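PDB 4EZI: Alpha/beta hydrolase from Legionella pneumophila subsp. pneumophila str. Philadelphia 1, which is of unknown function but has an alpha/beta-hydrolase fold and may hydrolyse ester substrates such as triacylglycerols. Local coordinates for residues His129-Ala134 against Thr219-Tyr224; Thr136-Ser141 against Phe179-Lys184; Met211-Pro216 against Gly317-Pro322; Ser228-Thr231 against Tyr235-Gly238. All blocks are in the same frame, centred on the assembly; numbering follows the deposited sequence. Where two conformers were deposited one is given.

Interactions 1, 3 and 4 all involve the helical insert between strands 193-197 and 310-314, which covers the hydrolase core. Interaction 2 lies within that core. Interactions 1 and 4 share helix 218-233; their centres are about 12 Å apart, and Ser228 of interaction 4 bonds to the 129-134 loop. Interaction 3 uses the turn just after the preceding helix, 203-212, and meets interaction 1 through Tyr221 and Asp320. Interaction 2 starts on the helix that follows the 129-134 loop, with its centre about 27 Å from that of interaction 3. Along the chain, segments of interactions 1 and 3 alternate. Together, interactions 1 and 3 tie the insert to core loops beside a probable Ser-His-Asp site.

Interaction 1: His129-Ala134 against Thr219-Tyr224; sequences HPYVQA and TAYLAY
An aromatic cluster of His129, Tyr131 and Tyr224 joins the loop before helix 134-154 to helix 218-233. The Tyr131 and Tyr224 rings form an offset stack, with centroids 4.2 Å apart and planes at 19°. CD2 of Tyr224 sits over the centre of the Tyr131 ring. CG2 of Val132 covers the opposite face, so this ring is sandwiched. Tyr131 CB lies over the face of Tyr224 and adds a CH-pi contact. Both tyrosines hold CG opposite the backbone N (chi1 -179° and -161°), which sends each ring toward the other segment. The backbone O of Tyr221 meets the ring edge of Tyr131, 3.5 Å from CE2. The hydroxyl OH of Tyr131 lies 3.2 Å from Tyr221 CD1 and hydrogen-bonds to Thr83. On the other side of the cluster, Tyr224 OH packs 3.2 Å from His129 CB and bonds to the backbone O of Arg84. A water accepts from His129 N (2.8 Å) and donates to Tyr224 OH (3.3 Å). His129 NE2 hydrogen-bonds to Glu170 OE2 and ND1 to the backbone O of Leu119, which fixes the imidazole. Glu170 begins helix 170-185. The cluster lies where that core helix, the loop after strand 112-116 and helix 218-233 meet.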
loop_
_atom_site.group_PDB
_atom_site.type_symbol
_atom_site.label_atom_id
_atom_site.label_comp_id
_atom_site.label_asym_id
_atom_site.label_seq_id
_atom_site.Cartn_x
_atom_site.Cartn_y
_atom_site.Cartn_z
ATOM N N HIS A 129 11.690 -3.341 -6.515
ATOM C CA HIS A 129 10.882 -2.546 -5.605
ATOM C C HIS A 129 11.537 -2.480 -4.227
ATOM O O HIS A 129 11.891 -3.518 -3.696
ATOM C CB HIS A 129 9.511 -3.229 -5.501
ATOM C CG HIS A 129 8.594 -2.613 -4.505
ATOM N ND1 HIS A 129 8.256 -1.281 -4.506
ATOM C CD2 HIS A 129 7.993 -3.156 -3.412
ATOM C CE1 HIS A 129 7.487 -1.038 -3.449
ATOM N NE2 HIS A 129 7.297 -2.160 -2.777
ATOM N N PRO A 130 11.666 -1.261 -3.638
ATOM C CA PRO A 130 12.096 -1.124 -2.231
ATOM C C PRO A 130 10.913 -1.451 -1.317
ATOM O O PRO A 130 10.026 -0.643 -1.088
ATOM C CB PRO A 130 12.540 0.354 -2.131
ATOM C CG PRO A 130 12.546 0.863 -3.557
ATOM C CD PRO A 130 11.515 0.059 -4.267
ATOM N N TYR A 131 10.902 -2.678 -0.821
ATOM C CA TYR A 131 9.713 -3.319 -0.272
ATOM C C TYR A 131 9.559 -3.009 1.211
ATOM O O TYR A 131 10.449 -3.265 2.030
ATOM C CB TYR A 131 9.824 -4.816 -0.506
ATOM C CG TYR A 131 8.655 -5.626 -0.018
ATOM C CD1 TYR A 131 7.337 -5.324 -0.368
ATOM C CD2 TYR A 131 8.845 -6.705 0.804
ATOM C CE1 TYR A 131 6.270 -6.091 0.056
ATOM C CE2 TYR A 131 7.800 -7.499 1.227
ATOM C CZ TYR A 131 6.520 -7.182 0.870
ATOM O OH TYR A 131 5.509 -7.985 1.339
ATOM N N VAL A 132 8.423 -2.443 1.589
ATOM C CA VAL A 132 8.180 -2.058 2.996
ATOM C C VAL A 132 9.337 -1.182 3.508
ATOM O O VAL A 132 9.746 -1.311 4.655
ATOM C CB VAL A 132 7.859 -3.263 3.948
ATOM C CG1 VAL A 132 7.029 -2.747 5.143
ATOM C CG2 VAL A 132 7.116 -4.368 3.219
ATOM N N GLN A 133 9.780 -0.257 2.652
ATOM C CA GLN A 133 10.763 0.770 3.003
ATOM C C GLN A 133 10.029 2.095 3.139
ATOM O O GLN A 133 9.547 2.669 2.152
ATOM C CB GLN A 133 11.903 0.814 1.990
ATOM C CG GLN A 133 12.758 -0.471 2.031
ATOM C CD GLN A 133 13.939 -0.479 1.068
ATOM O OE1 GLN A 133 14.492 0.574 0.742
ATOM N NE2 GLN A 133 14.324 -1.662 0.596
ATOM N N ALA A 134 9.899 2.549 4.389
ATOM C CA ALA A 134 9.049 3.666 4.718
ATOM C C ALA A 134 9.380 4.934 3.940
ATOM O O ALA A 134 8.482 5.617 3.451
ATOM C CB ALA A 134 9.125 3.963 6.212
ATOM N N THR A 219 7.179 -16.779 3.671
ATOM C CA THR A 219 8.525 -16.913 3.151
ATOM C C THR A 219 8.761 -15.936 1.999
ATOM O O THR A 219 9.822 -15.315 1.902
ATOM C CB THR A 219 8.795 -18.344 2.693
ATOM O OG1 THR A 219 8.516 -19.203 3.800
ATOM C CG2 THR A 219 10.255 -18.520 2.258
ATOM N N ALA A 220 7.786 -15.826 1.097
ATOM C CA ALA A 220 7.894 -14.887 -0.022
ATOM C C ALA A 220 8.046 -13.455 0.473
ATOM O O ALA A 220 8.862 -12.697 -0.050
ATOM C CB ALA A 220 6.716 -15.032 -0.972
ATOM N N TYR A 221 7.240 -13.038 1.452
ATOM C CA TYR A 221 7.358 -11.693 1.978
ATOM C C TYR A 221 8.772 -11.446 2.530
ATOM O O TYR A 221 9.363 -10.384 2.336
ATOM C CB TYR A 221 6.355 -11.450 3.100
ATOM C CG TYR A 221 4.884 -11.497 2.772
ATOM C CD1 TYR A 221 4.388 -11.016 1.576
ATOM C CD2 TYR A 221 3.985 -11.954 3.702
ATOM C CE1 TYR A 221 3.014 -10.980 1.324
ATOM C CE2 TYR A 221 2.616 -11.932 3.468
ATOM C CZ TYR A 221 2.140 -11.454 2.253
ATOM O OH TYR A 221 0.788 -11.412 2.013
ATOM N N LEU A 222 9.276 -12.386 3.321
ATOM C CA LEU A 222 10.577 -12.199 3.966
ATOM C C LEU A 222 11.704 -12.221 2.958
ATOM O O LEU A 222 12.665 -11.459 3.084
ATOM C CB LEU A 222 10.802 -13.247 5.065
ATOM C CG LEU A 222 9.883 -13.062 6.275
ATOM C CD1 LEU A 222 9.974 -14.288 7.177
ATOM C CD2 LEU A 222 10.184 -11.797 7.059
ATOM N N ALA A 223 11.605 -13.107 1.977
ATOM C CA ALA A 223 12.603 -13.142 0.902
ATOM C C ALA A 223 12.653 -11.772 0.183
ATOM O O ALA A 223 13.723 -11.186 -0.007
ATOM C CB ALA A 223 12.248 -14.249 -0.076
ATOM N N TYR A 224 11.479 -11.257 -0.156
ATOM C CA TYR A 224 11.399 -9.962 -0.840
ATOM C C TYR A 224 11.985 -8.856 0.029
ATOM O O TYR A 224 12.763 -8.004 -0.412
ATOM C CB TYR A 224 9.930 -9.690 -1.172
ATOM C CG TYR A 224 9.543 -8.672 -2.227
ATOM C CD1 TYR A 224 10.455 -8.079 -3.085
ATOM C CD2 TYR A 224 8.210 -8.380 -2.419
ATOM C CE1 TYR A 224 10.032 -7.263 -4.120
ATOM C CE2 TYR A 224 7.779 -7.558 -3.473
ATOM C CZ TYR A 224 8.689 -6.996 -4.307
ATOM O OH TYR A 224 8.276 -6.216 -5.359
HETATM O O HOH W 1 10.529 -5.649 -7.694
#

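Interaction 2: Thr136-Ser141 against Phe179-Lys184; sequences TLASSS and FEMLAK
Met181, a selenomethionine, reaches across to Ala138 and carries this helix-to-helix contact. Its methyl CE lies 3.6 Å from Ala138 CB, and its SE lies 3.8 Å from the same CB. The selenium also rests against the backbone of the next residue, 3.8 Å from Ser139 N, with Ser139 CB a little farther off at 4.2 Å. The side chain runs straight out from its helix through CG (chi1 -173°, chi2 177°). It then bends at the selenium (chi3 -76°), which turns CE along the facing helix toward its N-terminal end. The Met181 side chain also touches Glu135. The small Ala138 lets the backbones come close: the CA atoms of Ala138 and Met181 are 6.6 Å apart. No hydrogen bond crosses between the two segments, and the contact is apolar packing.

The serines of helix 134-154 bond within their own helix. Ser139 OG turns back to the backbone O of Glu135. Away from Met181, Ser140 OG gives its proton to Thr136 O at 2.7 Å, and Ser141 OG to Leu137 O at 2.8 Å. Each of these two carbonyls also takes the usual helical N-H, so two donors hold it. Farther out, Val177 packs on Ala138, while Leu137 lies against Glu170, Phe173 and Ser174. Ile142 touches both Met181 and Leu182.

Helix 134-154 leads from strand 112-116 toward strand 162-168. Helix 170-185 links strand 162-168 to strand 193-197. The contact therefore pairs two crossover helices of the alpha/beta-hydrolase core beside the parallel part of its sheet.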
loop_
_atom_site.group_PDB
_atom_site.type_symbol
_atom_site.label_atom_id
_atom_site.label_comp_id
_atom_site.label_asym_id
_atom_site.label_seq_id
_atom_site.Cartn_x
_atom_site.Cartn_y
_atom_site.Cartn_z
ATOM N N THR A 136 10.705 5.786 0.998
ATOM C CA THR A 136 10.312 5.890 -0.390
ATOM C C THR A 136 8.865 5.469 -0.636
ATOM O O THR A 136 8.261 5.969 -1.581
ATOM C CB THR A 136 11.269 5.181 -1.356
ATOM O OG1 THR A 136 11.427 3.820 -0.960
ATOM C CG2 THR A 136 12.621 5.889 -1.449
ATOM N N LEU A 137 8.288 4.580 0.158
ATOM C CA LEU A 137 6.849 4.352 0.017
ATOM C C LEU A 137 6.101 5.665 0.288
ATOM O O LEU A 137 5.181 6.044 -0.430
ATOM C CB LEU A 137 6.363 3.240 0.930
ATOM C CG LEU A 137 6.719 1.815 0.503
ATOM C CD1 LEU A 137 6.358 0.803 1.579
ATOM C CD2 LEU A 137 6.086 1.435 -0.852
ATOM N N ALA A 138 6.542 6.404 1.300
ATOM C CA ALA A 138 5.896 7.675 1.643
ATOM C C ALA A 138 6.124 8.712 0.540
ATOM O O ALA A 138 5.174 9.324 0.030
ATOM C CB ALA A 138 6.427 8.188 2.999
ATOM N N SER A 139 7.373 8.932 0.145
ATOM C CA SER A 139 7.643 9.994 -0.806
ATOM C C SER A 139 7.080 9.675 -2.187
ATOM O O SER A 139 6.530 10.557 -2.853
ATOM C CB SER A 139 9.161 10.276 -0.905
ATOM O OG SER A 139 9.908 9.128 -1.226
ATOM N N SER A 140 7.172 8.419 -2.636
ATOM C CA SER A 140 6.648 8.062 -3.935
ATOM C C SER A 140 5.124 8.227 -3.979
ATOM O O SER A 140 4.581 8.612 -5.016
ATOM C CB SER A 140 7.064 6.649 -4.370
ATOM O OG SER A 140 6.468 5.654 -3.561
ATOM N N SER A 141 4.448 7.967 -2.866
ATOM C CA SER A 141 3.005 8.091 -2.829
ATOM C C SER A 141 2.585 9.574 -2.774
ATOM O O SER A 141 1.630 9.981 -3.443
ATOM C CB SER A 141 2.465 7.310 -1.639
ATOM O OG SER A 141 2.690 5.921 -1.761
ATOM N N PHE A 179 0.788 9.316 5.420
ATOM C CA PHE A 179 0.065 10.188 6.366
ATOM C C PHE A 179 1.031 10.941 7.294
ATOM O O PHE A 179 0.950 12.165 7.449
ATOM C CB PHE A 179 -0.871 9.291 7.145
ATOM C CG PHE A 179 -1.810 9.978 8.126
ATOM C CD1 PHE A 179 -2.259 11.292 7.997
ATOM C CD2 PHE A 179 -2.290 9.223 9.177
ATOM C CE1 PHE A 179 -3.179 11.815 8.909
ATOM C CE2 PHE A 179 -3.226 9.730 10.062
ATOM C CZ PHE A 179 -3.653 11.034 9.927
ATOM N N GLU A 180 1.993 10.209 7.868
ATOM C CA GLU A 180 2.977 10.791 8.743
ATOM C C GLU A 180 3.766 11.879 8.032
ATOM O O GLU A 180 3.987 12.969 8.587
ATOM C CB GLU A 180 3.900 9.685 9.292
ATOM C CG GLU A 180 4.951 10.176 10.240
ATOM C CD GLU A 180 5.842 9.084 10.735
ATOM O OE1 GLU A 180 6.120 8.151 9.947
ATOM O OE2 GLU A 180 6.287 9.159 11.899
HETATM N N MSE A 181 4.225 11.583 6.825
HETATM C CA MSE A 181 5.047 12.510 6.072
HETATM C C MSE A 181 4.265 13.720 5.588
HETATM O O MSE A 181 4.809 14.823 5.553
HETATM C CB MSE A 181 5.738 11.796 4.912
HETATM C CG MSE A 181 6.749 12.654 4.167
HETATM SE SE MSE A 181 7.688 11.713 2.755
HETATM C CE MSE A 181 8.931 10.656 3.844
ATOM N N LEU A 182 3.010 13.530 5.213
ATOM C CA LEU A 182 2.161 14.675 4.878
ATOM C C LEU A 182 2.025 15.629 6.071
ATOM O O LEU A 182 2.186 16.843 5.935
ATOM C CB LEU A 182 0.780 14.223 4.404
ATOM C CG LEU A 182 0.706 13.679 2.966
ATOM C CD1 LEU A 182 -0.688 13.118 2.720
ATOM C CD2 LEU A 182 1.075 14.752 1.939
ATOM N N ALA A 183 1.757 15.073 7.247
ATOM C CA ALA A 183 1.586 15.890 8.444
ATOM C C ALA A 183 2.881 16.635 8.777
ATOM O O ALA A 183 2.855 17.786 9.213
ATOM C CB ALA A 183 1.124 15.030 9.616
ATOM N N LYS A 184 4.019 15.988 8.579
ATOM C CA LYS A 184 5.312 16.584 8.911
ATOM C C LYS A 184 5.765 17.600 7.871
ATOM O O LYS A 184 6.153 18.723 8.238
ATOM C CB LYS A 184 6.372 15.495 9.067
ATOM C CG LYS A 184 7.799 16.033 9.287
ATOM C CD LYS A 184 8.819 14.903 9.309
ATOM C CE LYS A 184 10.212 15.416 8.914
ATOM N NZ LYS A 184 11.213 14.311 8.700
#

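Interaction 3: Met211-Pro216 against Gly317-Pro322; sequences MLEPGP and GDRDVP
Glu213 and Arg319 form a salt bridge at the surface. Arg319 NH2 donates to Glu213 OE1 at 3.0 Å, and the N-H...O angle of 136° makes this a clearly bent bond. The oxygen lies in the guanidinium plane, but the nitrogen stands 45° out of the carboxylate plane. The two flat groups are thus twisted, and one oxygen meets one nitrogen. The arginine chain folds at chi2 and chi3, which brings the guanidinium round to this position. A water accepts from Arg319 NH1 at 3.0 Å and donates weakly to Glu213 OE1, which gives the pair a second, looser link. Another water lies between the backbones: it accepts from Gly215 N at 3.0 Å and lies 2.8 Å from Arg319 O, one of several acceptors that compete for its protons. That carbonyl also receives a CA-H...O contact from Gly215 CA at 3.4 Å.

Within 317-322, an Asx turn shapes the loop. Asp318 OD1 takes Asp320 N at 2.7 Å nearly along its C-O direction, and Val321 N at 3.0 Å from above the carboxylate plane. Its other oxygen, OD2, bonds to His351 ND1, which is consistent with the acid of a Ser-His-Asp triad. Asp320 OD2 is held by Tyr221 OH and by a salt bridge to Arg217. Asp320 OD1 lies against Pro216 CD in loose packing.

Phe209 of helix 203-212 packs on Arg319. The contact joins the turn after that helix, in the helical insert, to the core loop that runs from strand 310-314 to helix 323-334.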
loop_
_atom_site.group_PDB
_atom_site.type_symbol
_atom_site.label_atom_id
_atom_site.label_comp_id
_atom_site.label_asym_id
_atom_site.label_seq_id
_atom_site.Cartn_x
_atom_site.Cartn_y
_atom_site.Cartn_z
HETATM N N MSE A 211 8.034 -14.885 10.763
HETATM C CA MSE A 211 9.079 -15.906 10.828
HETATM C C MSE A 211 8.637 -17.161 11.557
HETATM O O MSE A 211 9.005 -18.251 11.149
HETATM C CB MSE A 211 10.310 -15.355 11.520
HETATM C CG MSE A 211 11.044 -14.313 10.721
HETATM SE SE MSE A 211 12.876 -14.105 11.282
HETATM C CE MSE A 211 13.629 -13.516 9.602
ATOM N N LEU A 212 7.891 -16.994 12.663
ATOM C CA LEU A 212 7.571 -18.132 13.557
ATOM C C LEU A 212 6.131 -18.593 13.545
ATOM O O LEU A 212 5.863 -19.703 14.000
ATOM C CB LEU A 212 7.958 -17.802 14.999
ATOM C CG LEU A 212 9.441 -17.596 15.254
ATOM C CD1 LEU A 212 9.670 -17.076 16.661
ATOM C CD2 LEU A 212 10.241 -18.894 15.034
ATOM N N GLU A 213 5.220 -17.802 12.989
ATOM C CA GLU A 213 3.852 -18.259 12.732
ATOM C C GLU A 213 3.547 -18.069 11.232
ATOM O O GLU A 213 2.578 -17.410 10.859
ATOM C CB GLU A 213 2.868 -17.490 13.578
ATOM C CG GLU A 213 3.187 -17.579 15.053
ATOM C CD GLU A 213 2.118 -16.941 15.898
ATOM O OE1 GLU A 213 0.952 -17.392 15.837
ATOM O OE2 GLU A 213 2.439 -15.972 16.590
ATOM N N PRO A 214 4.375 -18.648 10.361
ATOM C CA PRO A 214 4.259 -18.302 8.956
ATOM C C PRO A 214 2.960 -18.728 8.307
ATOM O O PRO A 214 2.622 -19.915 8.271
ATOM C CB PRO A 214 5.426 -19.058 8.323
ATOM C CG PRO A 214 5.652 -20.191 9.253
ATOM C CD PRO A 214 5.501 -19.565 10.585
ATOM N N GLY A 215 2.271 -17.760 7.726
ATOM C CA GLY A 215 1.118 -18.049 6.873
ATOM C C GLY A 215 1.596 -18.458 5.480
ATOM O O GLY A 215 2.797 -18.679 5.231
ATOM N N PRO A 216 0.662 -18.560 4.527
ATOM C CA PRO A 216 0.959 -19.134 3.218
ATOM C C PRO A 216 1.921 -18.316 2.345
ATOM O O PRO A 216 2.424 -18.848 1.361
ATOM C CB PRO A 216 -0.418 -19.222 2.550
ATOM C CG PRO A 216 -1.407 -19.230 3.690
ATOM C CD PRO A 216 -0.795 -18.386 4.746
ATOM N N GLY A 317 -8.637 -12.799 11.962
ATOM C CA GLY A 317 -8.240 -14.043 11.299
ATOM C C GLY A 317 -6.965 -13.962 10.499
ATOM O O GLY A 317 -6.576 -14.924 9.865
ATOM N N ASP A 318 -6.317 -12.809 10.491
ATOM C CA ASP A 318 -5.139 -12.630 9.642
ATOM C C ASP A 318 -3.998 -13.560 10.054
ATOM O O ASP A 318 -3.606 -13.548 11.218
ATOM C CB ASP A 318 -4.660 -11.178 9.706
ATOM C CG ASP A 318 -4.047 -10.719 8.394
ATOM O OD1 ASP A 318 -3.140 -11.422 7.889
ATOM O OD2 ASP A 318 -4.495 -9.692 7.850
ATOM N N ARG A 319 -3.494 -14.320 9.087
ATOM C CA ARG A 319 -2.313 -15.150 9.257
ATOM C C ARG A 319 -1.109 -14.588 8.504
ATOM O O ARG A 319 -0.063 -15.228 8.465
ATOM C CB ARG A 319 -2.595 -16.606 8.882
ATOM C CG ARG A 319 -3.749 -17.261 9.626
ATOM C CD ARG A 319 -3.727 -17.017 11.108
ATOM N NE ARG A 319 -2.493 -17.372 11.786
ATOM C CZ ARG A 319 -2.169 -17.012 13.040
ATOM N NH1 ARG A 319 -2.984 -16.250 13.770
ATOM N NH2 ARG A 319 -0.997 -17.387 13.562
ATOM N N ASP A 320 -1.270 -13.403 7.905
ATOM C CA ASP A 320 -0.155 -12.764 7.182
ATOM C C ASP A 320 0.519 -11.655 7.970
ATOM O O ASP A 320 1.744 -11.523 7.898
ATOM C CB ASP A 320 -0.608 -12.158 5.867
ATOM C CG ASP A 320 -0.917 -13.167 4.787
ATOM O OD1 ASP A 320 -1.364 -14.285 5.088
ATOM O OD2 ASP A 320 -0.697 -12.815 3.605
ATOM N N VAL A 321 -0.270 -10.833 8.659
ATOM C CA VAL A 321 0.224 -9.753 9.504
ATOM C C VAL A 321 -0.518 -9.792 10.845
ATOM O O VAL A 321 -1.713 -10.078 10.877
ATOM C CB VAL A 321 0.101 -8.360 8.852
ATOM C CG1 VAL A 321 0.970 -8.268 7.591
ATOM C CG2 VAL A 321 -1.300 -8.086 8.538
ATOM N N PRO A 322 0.180 -9.520 11.949
ATOM C CA PRO A 322 -0.391 -9.786 13.260
ATOM C C PRO A 322 -1.416 -8.749 13.666
ATOM O O PRO A 322 -1.120 -7.553 13.737
ATOM C CB PRO A 322 0.820 -9.736 14.189
ATOM C CG PRO A 322 1.785 -8.836 13.505
ATOM C CD PRO A 322 1.586 -9.101 12.036
HETATM O O HOH W 2 -1.934 -15.650 16.536
HETATM O O HOH W 3 2.663 -15.099 8.991
#

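Interaction 4: Ser228-Thr231 against Tyr235-Gly238; sequences SLQT and YWSG
Two hydrogen bonds tie the amide of Gln230 to the backbone of Trp236. Trp236 N donates to Gln230 OE1 at 2.9 Å and 157°, in the carbonyl plane and on a lone pair. Gln230 NE2 donates back to Trp236 O at 3.0 Å; this donor stands well above the carbonyl plane. The pair closes a ring on one residue and fixes the rotation of the amide. The glutamine chain first runs beside its own carbonyl carbon, then turns at chi2 (65°), which brings the amide alongside the loop. Its OE1 also meets the edge of the indole, 3.3 Å from Trp236 CE3.

These bonds secure the turn that follows helix 218-233 and leads into helix 239-242, within the helical insert of the hydrolase fold.

The apolar contacts come from Leu229. Leu229 CD2 lies 3.8 Å from Tyr235 CD2, at the ring edge. Leu229 CD2 also lies 4.0 Å from Trp236 CH2, at the indole edge. Tyr235 CB covers part of one indole face. Beside the amide, Gly238 CA packs 3.7 Å from Gln230 NE2. Farther out, Trp236 NE1 bonds to Asp289, and the indole makes an edge-to-face pair with Phe280. Leu295 of helix 292-299 touches both Leu229 and Trp236.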
loop_
_atom_site.group_PDB
_atom_site.type_symbol
_atom_site.label_atom_id
_atom_site.label_comp_id
_atom_site.label_asym_id
_atom_site.label_seq_id
_atom_site.Cartn_x
_atom_site.Cartn_y
_atom_site.Cartn_z
ATOM N N SER A 228 15.477 -7.010 -0.963
ATOM C CA SER A 228 15.364 -5.611 -1.336
ATOM C C SER A 228 16.134 -4.707 -0.373
ATOM O O SER A 228 16.803 -3.759 -0.800
ATOM C CB SER A 228 13.871 -5.241 -1.378
ATOM O OG SER A 228 13.712 -3.873 -1.731
ATOM N N LEU A 229 16.048 -4.976 0.931
ATOM C CA LEU A 229 16.752 -4.130 1.879
ATOM C C LEU A 229 18.268 -4.241 1.717
ATOM O O LEU A 229 18.974 -3.231 1.744
ATOM C CB LEU A 229 16.317 -4.412 3.318
ATOM C CG LEU A 229 16.649 -3.303 4.316
ATOM C CD1 LEU A 229 15.844 -2.019 4.020
ATOM C CD2 LEU A 229 16.364 -3.778 5.725
ATOM N N GLN A 230 18.776 -5.461 1.578
ATOM C CA GLN A 230 20.211 -5.625 1.379
ATOM C C GLN A 230 20.627 -4.991 0.050
ATOM O O GLN A 230 21.694 -4.371 -0.025
ATOM C CB GLN A 230 20.593 -7.104 1.436
ATOM C CG GLN A 230 22.053 -7.387 1.138
ATOM C CD GLN A 230 23.023 -6.812 2.168
ATOM O OE1 GLN A 230 22.632 -6.398 3.252
ATOM N NE2 GLN A 230 24.311 -6.774 1.811
ATOM N N THR A 231 19.829 -5.140 -0.999
ATOM C CA THR A 231 20.134 -4.512 -2.297
ATOM C C THR A 231 20.332 -3.009 -2.176
ATOM O O THR A 231 21.330 -2.464 -2.654
ATOM C CB THR A 231 19.040 -4.817 -3.342
ATOM O OG1 THR A 231 19.047 -6.216 -3.644
ATOM C CG2 THR A 231 19.232 -4.002 -4.620
ATOM N N TYR A 235 22.980 -3.455 4.670
ATOM C CA TYR A 235 23.157 -3.493 6.117
ATOM C C TYR A 235 23.928 -4.726 6.590
ATOM O O TYR A 235 24.486 -4.712 7.688
ATOM C CB TYR A 235 21.813 -3.422 6.855
ATOM C CG TYR A 235 21.052 -2.121 6.721
ATOM C CD1 TYR A 235 21.698 -0.873 6.777
ATOM C CD2 TYR A 235 19.675 -2.125 6.547
ATOM C CE1 TYR A 235 20.976 0.329 6.693
ATOM C CE2 TYR A 235 18.947 -0.935 6.437
ATOM C CZ TYR A 235 19.611 0.282 6.497
ATOM O OH TYR A 235 18.921 1.457 6.379
ATOM N N TRP A 236 23.950 -5.780 5.781
ATOM C CA TRP A 236 24.671 -7.004 6.096
ATOM C C TRP A 236 25.879 -7.147 5.159
ATOM O O TRP A 236 26.052 -6.358 4.226
ATOM C CB TRP A 236 23.731 -8.231 6.035
ATOM C CG TRP A 236 22.655 -8.111 7.082
ATOM C CD1 TRP A 236 22.758 -8.513 8.397
ATOM C CD2 TRP A 236 21.368 -7.496 6.955
ATOM N NE1 TRP A 236 21.621 -8.185 9.081
ATOM C CE2 TRP A 236 20.751 -7.562 8.223
ATOM C CE3 TRP A 236 20.669 -6.907 5.892
ATOM C CZ2 TRP A 236 19.462 -7.072 8.450
ATOM C CZ3 TRP A 236 19.392 -6.443 6.117
ATOM C CH2 TRP A 236 18.807 -6.518 7.387
ATOM N N SER A 237 26.722 -8.144 5.414
ATOM C CA SER A 237 27.974 -8.264 4.665
ATOM C C SER A 237 27.724 -8.630 3.214
ATOM O O SER A 237 28.483 -8.260 2.343
ATOM C CB SER A 237 28.918 -9.259 5.324
ATOM O OG SER A 237 28.311 -10.529 5.482
ATOM N N GLY A 238 26.669 -9.401 2.967
ATOM C CA GLY A 238 26.299 -9.833 1.641
ATOM C C GLY A 238 25.065 -10.717 1.729
ATOM O O GLY A 238 24.579 -11.018 2.816
#